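Local coordinates for thiamine-binding periplasmic protein (Escherichia coli, PDB 2QRY) that binds thiamine, thiamine phosphate and thiamine diphosphate with high affinity in the periplasm as the solute-binding component of the ThiBPQ import transporter, at residues A129-K134 with Y234-F239; V156-P161 with K191-V196. All blocks are in the same frame, centred on the assembly; numbering follows the deposited sequence.

Interaction 1: A129-K134 with Y234-F239; sequences AFVYDK and YAAANF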
# COMPACT_ATOMS: atom_id res chain seq x y z
N ALA A 129 7.96 -5.50 -2.69
CA ALA A 129 8.94 -6.53 -2.97
C ALA A 129 8.25 -7.85 -3.26
O ALA A 129 7.11 -8.07 -2.85
CB ALA A 129 9.87 -6.68 -1.78
N PHE A 130 8.94 -8.73 -3.98
CA PHE A 130 8.38 -10.03 -4.28
C PHE A 130 8.71 -10.99 -3.15
O PHE A 130 9.86 -11.14 -2.76
CB PHE A 130 8.93 -10.57 -5.60
CG PHE A 130 8.33 -9.92 -6.81
CD1 PHE A 130 8.91 -8.79 -7.36
CD2 PHE A 130 7.19 -10.45 -7.39
CE1 PHE A 130 8.35 -8.18 -8.49
CE2 PHE A 130 6.63 -9.85 -8.52
CZ PHE A 130 7.21 -8.71 -9.07
N VAL A 131 7.67 -11.62 -2.61
CA VAL A 131 7.83 -12.58 -1.53
C VAL A 131 7.81 -14.00 -2.07
O VAL A 131 7.09 -14.30 -3.02
CB VAL A 131 6.71 -12.44 -0.49
CG1 VAL A 131 6.74 -13.62 0.48
CG2 VAL A 131 6.88 -11.13 0.27
N TYR A 132 8.62 -14.88 -1.47
CA TYR A 132 8.69 -16.28 -1.87
C TYR A 132 8.90 -17.18 -0.64
O TYR A 132 9.12 -16.69 0.47
CB TYR A 132 9.83 -16.52 -2.86
CG TYR A 132 11.20 -16.25 -2.30
CD1 TYR A 132 11.70 -14.95 -2.20
CD2 TYR A 132 12.00 -17.29 -1.82
CE1 TYR A 132 12.96 -14.69 -1.64
CE2 TYR A 132 13.26 -17.05 -1.25
CZ TYR A 132 13.73 -15.74 -1.16
OH TYR A 132 14.95 -15.50 -0.61
N ASP A 133 8.84 -18.49 -0.87
CA ASP A 133 9.02 -19.48 0.18
C ASP A 133 10.41 -20.08 0.02
O ASP A 133 10.66 -20.83 -0.93
CB ASP A 133 7.97 -20.58 0.04
CG ASP A 133 7.95 -21.54 1.22
OD1 ASP A 133 9.02 -21.82 1.80
OD2 ASP A 133 6.84 -22.02 1.56
N LYS A 134 11.32 -19.76 0.94
CA LYS A 134 12.68 -20.28 0.86
C LYS A 134 12.74 -21.81 0.86
O LYS A 134 13.72 -22.39 0.40
CB LYS A 134 13.54 -19.74 2.00
CG LYS A 134 13.83 -18.26 1.90
CD LYS A 134 14.59 -17.76 3.11
CE LYS A 134 13.76 -17.89 4.38
NZ LYS A 134 14.48 -17.39 5.58
N TYR A 234 9.45 -17.65 4.91
CA TYR A 234 9.05 -16.71 3.87
C TYR A 234 10.00 -15.52 3.87
O TYR A 234 10.44 -15.07 4.92
CB TYR A 234 7.61 -16.21 4.08
CG TYR A 234 6.58 -17.29 3.89
CD1 TYR A 234 5.98 -17.92 4.98
CD2 TYR A 234 6.25 -17.74 2.61
CE1 TYR A 234 5.10 -18.98 4.81
CE2 TYR A 234 5.37 -18.80 2.42
CZ TYR A 234 4.80 -19.42 3.52
OH TYR A 234 3.96 -20.49 3.33
N ALA A 235 10.30 -15.01 2.68
CA ALA A 235 11.21 -13.89 2.56
C ALA A 235 10.87 -12.98 1.39
O ALA A 235 10.22 -13.39 0.43
CB ALA A 235 12.64 -14.39 2.42
N ALA A 236 11.32 -11.74 1.50
CA ALA A 236 11.12 -10.74 0.46
C ALA A 236 12.47 -10.60 -0.22
O ALA A 236 13.47 -10.29 0.44
CB ALA A 236 10.69 -9.41 1.08
N ALA A 237 12.51 -10.83 -1.53
CA ALA A 237 13.76 -10.74 -2.27
C ALA A 237 14.24 -9.30 -2.38
O ALA A 237 13.51 -8.42 -2.81
CB ALA A 237 13.59 -11.35 -3.65
N ASN A 238 15.49 -9.08 -1.97
CA ASN A 238 16.09 -7.75 -2.01
C ASN A 238 16.75 -7.56 -3.37
O ASN A 238 17.77 -8.19 -3.67
CB ASN A 238 17.12 -7.65 -0.87
CG ASN A 238 17.61 -6.22 -0.63
OD1 ASN A 238 16.85 -5.25 -0.76
ND2 ASN A 238 18.87 -6.09 -0.24
N PHE A 239 16.17 -6.70 -4.21
CA PHE A 239 16.72 -6.47 -5.55
C PHE A 239 17.75 -5.34 -5.61
O PHE A 239 17.62 -4.32 -4.95
CB PHE A 239 15.60 -6.22 -6.56
CG PHE A 239 14.71 -7.42 -6.80
CD1 PHE A 239 15.12 -8.70 -6.40
CD2 PHE A 239 13.49 -7.27 -7.44
CE1 PHE A 239 14.32 -9.81 -6.64
CE2 PHE A 239 12.67 -8.39 -7.68
CZ PHE A 239 13.09 -9.66 -7.28
O HOH W 1 11.60 -7.95 -4.78
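Residues 129-133 and 234-236 run antiparallel, their axes 4.7 Å apart at closest approach, with Y132 and A235 as a hydrogen-bonded pair flanked by the non-hydrogen-bonded pairs V131-A236 and D133-Y234. This is an antiparallel strand pair in the mixed sheet of a periplasmic solute-binding protein; strand 214-218 pairs along the other edge of 129-133. Y132 N and O bond reciprocally with A235 O and N, and F130 O accepts from A237 N (2.9 Å). The Y132 ring reaches along the partner strand: its CG lies between the backbone N and the carbonyl carbon (chi1 64°), which carries CD1 to 3.4 Å from A235 O and sets the ring edge against A237 N. The A235 methyl packs against both the end of this ring and the aliphatic chain of K134, whose amine bonds to the carbonyl of D232. On the V131 side of the sheet, Y234 presents CE2 to D133 OD2 at 3.6 Å, with carboxylate and ring planes 55° apart; N135 N binds D133 OD1. Beyond the paired residues, F130 CD1 touches F239 CE2, and a water at the edge of the F130 ring and over one face of F239 accepts from F130 N and donates to A237 O (2.8 Å).

Interaction 2: V156-P161 with K191-V196; sequences VIYQDP and KKTVTV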
# COMPACT_ATOMS: atom_id res chain seq x y z
N VAL A 156 4.74 -16.18 -11.13
CA VAL A 156 4.51 -14.91 -10.47
C VAL A 156 3.05 -14.48 -10.46
O VAL A 156 2.31 -14.75 -11.40
CB VAL A 156 5.35 -13.80 -11.14
CG1 VAL A 156 4.93 -12.43 -10.63
CG2 VAL A 156 6.82 -14.02 -10.84
N ILE A 157 2.65 -13.81 -9.39
CA ILE A 157 1.30 -13.28 -9.25
C ILE A 157 1.43 -11.84 -8.73
O ILE A 157 2.23 -11.57 -7.84
CB ILE A 157 0.44 -14.12 -8.27
CG1 ILE A 157 0.03 -15.43 -8.94
CG2 ILE A 157 -0.82 -13.34 -7.88
CD1 ILE A 157 -0.77 -16.37 -8.06
N TYR A 158 0.66 -10.91 -9.28
CA TYR A 158 0.70 -9.54 -8.80
C TYR A 158 -0.66 -8.88 -8.97
O TYR A 158 -1.60 -9.51 -9.45
CB TYR A 158 1.81 -8.74 -9.53
CG TYR A 158 1.60 -8.57 -11.01
CD1 TYR A 158 0.89 -7.48 -11.52
CD2 TYR A 158 2.09 -9.51 -11.92
CE1 TYR A 158 0.68 -7.33 -12.89
CE2 TYR A 158 1.89 -9.36 -13.29
CZ TYR A 158 1.18 -8.27 -13.76
OH TYR A 158 0.97 -8.13 -15.11
N GLN A 159 -0.78 -7.62 -8.55
CA GLN A 159 -2.06 -6.91 -8.62
C GLN A 159 -2.23 -5.94 -9.78
O GLN A 159 -1.26 -5.43 -10.34
CB GLN A 159 -2.33 -6.16 -7.32
CG GLN A 159 -2.12 -6.98 -6.05
CD GLN A 159 -0.66 -7.22 -5.76
OE1 GLN A 159 0.16 -6.33 -5.93
NE2 GLN A 159 -0.32 -8.41 -5.30
N ASP A 160 -3.49 -5.67 -10.10
CA ASP A 160 -3.87 -4.76 -11.16
C ASP A 160 -3.56 -3.33 -10.75
O ASP A 160 -4.06 -2.84 -9.74
CB ASP A 160 -5.37 -4.90 -11.42
CG ASP A 160 -5.82 -4.16 -12.67
OD1 ASP A 160 -5.28 -3.07 -12.94
OD2 ASP A 160 -6.72 -4.67 -13.37
N PRO A 161 -2.71 -2.63 -11.52
CA PRO A 161 -2.34 -1.24 -11.20
C PRO A 161 -3.50 -0.24 -11.24
O PRO A 161 -3.40 0.86 -10.69
CB PRO A 161 -1.26 -0.93 -12.24
CG PRO A 161 -1.60 -1.84 -13.39
CD PRO A 161 -1.96 -3.12 -12.69
N LYS A 191 4.81 -13.96 -19.43
CA LYS A 191 5.02 -15.40 -19.63
C LYS A 191 5.22 -16.15 -18.32
O LYS A 191 5.06 -17.37 -18.26
CB LYS A 191 6.25 -15.64 -20.52
CG LYS A 191 6.14 -15.10 -21.93
CD LYS A 191 7.48 -15.20 -22.63
CE LYS A 191 7.47 -14.50 -23.98
NZ LYS A 191 8.86 -14.35 -24.51
N LYS A 192 5.58 -15.43 -17.26
CA LYS A 192 5.78 -16.07 -15.97
C LYS A 192 4.62 -15.76 -15.03
O LYS A 192 4.62 -16.17 -13.87
CB LYS A 192 7.10 -15.58 -15.35
CG LYS A 192 8.30 -15.74 -16.27
CD LYS A 192 9.58 -15.25 -15.62
CE LYS A 192 10.72 -15.26 -16.63
NZ LYS A 192 11.95 -14.62 -16.10
N THR A 193 3.62 -15.06 -15.55
CA THR A 193 2.46 -14.67 -14.76
C THR A 193 1.34 -15.70 -14.68
O THR A 193 0.73 -16.06 -15.69
CB THR A 193 1.86 -13.36 -15.29
OG1 THR A 193 2.88 -12.36 -15.36
CG2 THR A 193 0.76 -12.87 -14.35
N VAL A 194 1.05 -16.17 -13.47
CA VAL A 194 -0.02 -17.14 -13.27
C VAL A 194 -1.37 -16.41 -13.35
O VAL A 194 -2.30 -16.87 -14.01
CB VAL A 194 0.10 -17.83 -11.89
CG1 VAL A 194 -1.10 -18.73 -11.66
CG2 VAL A 194 1.39 -18.63 -11.83
N THR A 195 -1.46 -15.26 -12.69
CA THR A 195 -2.68 -14.48 -12.70
C THR A 195 -2.47 -13.08 -12.14
O THR A 195 -1.42 -12.77 -11.56
CB THR A 195 -3.80 -15.17 -11.88
OG1 THR A 195 -5.06 -14.53 -12.17
CG2 THR A 195 -3.52 -15.05 -10.39
N VAL A 196 -3.47 -12.23 -12.32
CA VAL A 196 -3.42 -10.87 -11.82
C VAL A 196 -4.75 -10.58 -11.13
O VAL A 196 -5.81 -10.69 -11.75
CB VAL A 196 -3.23 -9.86 -12.96
CG1 VAL A 196 -3.19 -8.44 -12.39
CG2 VAL A 196 -1.97 -10.18 -13.73
O HOH W 2 1.68 -10.28 -16.68
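Two backbone hydrogen bonds join V156 to the chain around T193: V156 N donates to K192 O (2.7 Å) and V156 O accepts from V194 N (2.8 Å). Further along, V196 CA makes a CA-H...O contact with Y158 O at 3.3 Å. The strands 156-159 and 193-196 are parallel, their directions 21° apart, and the chain between them is largely the helices 165-178 and 182-190, a beta-alpha-beta connection within the alpha/beta architecture of solute-binding proteins. Apolar packing differs on the two faces. On the I157 and T195 side, I157 CD1 lies 3.8 Å from T195 CG2; I157 CG1 also meets V194 CB. On the other, V196 CG2 sits over one face of the Y158 ring in a CH-pi contact, 4.0 Å from the ring centroid. Y158 CG lies between its backbone N and carbonyl carbon (chi1 64°), which swings the ring across to strand 193-196. Among polar contacts, T193 OG1 approaches the ring edge, and one water links Y158 OH (2.8 Å) with T193 OG1, to which it donates. Q159, whose NE2 bonds to L216 O, lies beside the thiamine-binding residues S164 and W200. The tyrosine oxygen also bonds to W324 NE1 of helix 310-328, and the threonine oxygen to L189 O.

How the interactions relate
The centres of interactions 1 and 2 lie about 16 Å apart in the same mixed sheet, where strand 214-218 is the link: it pairs antiparallel with 121-133 and parallel with 156-159. Along the chain, interaction 2 is nested within the loop closed by interaction 1, so strands 156-159 and 193-197 both come between the two partners of the antiparallel pair. The contacts meet directly where F130 CE2 packs on V156 CG1 at 3.7 Å. Helix 200-208 touches side chains from both. W200, on this helix, and T219, just after strand 214-218, are thiamine-binding residues, so elements next to both contacts contribute to the ligand site.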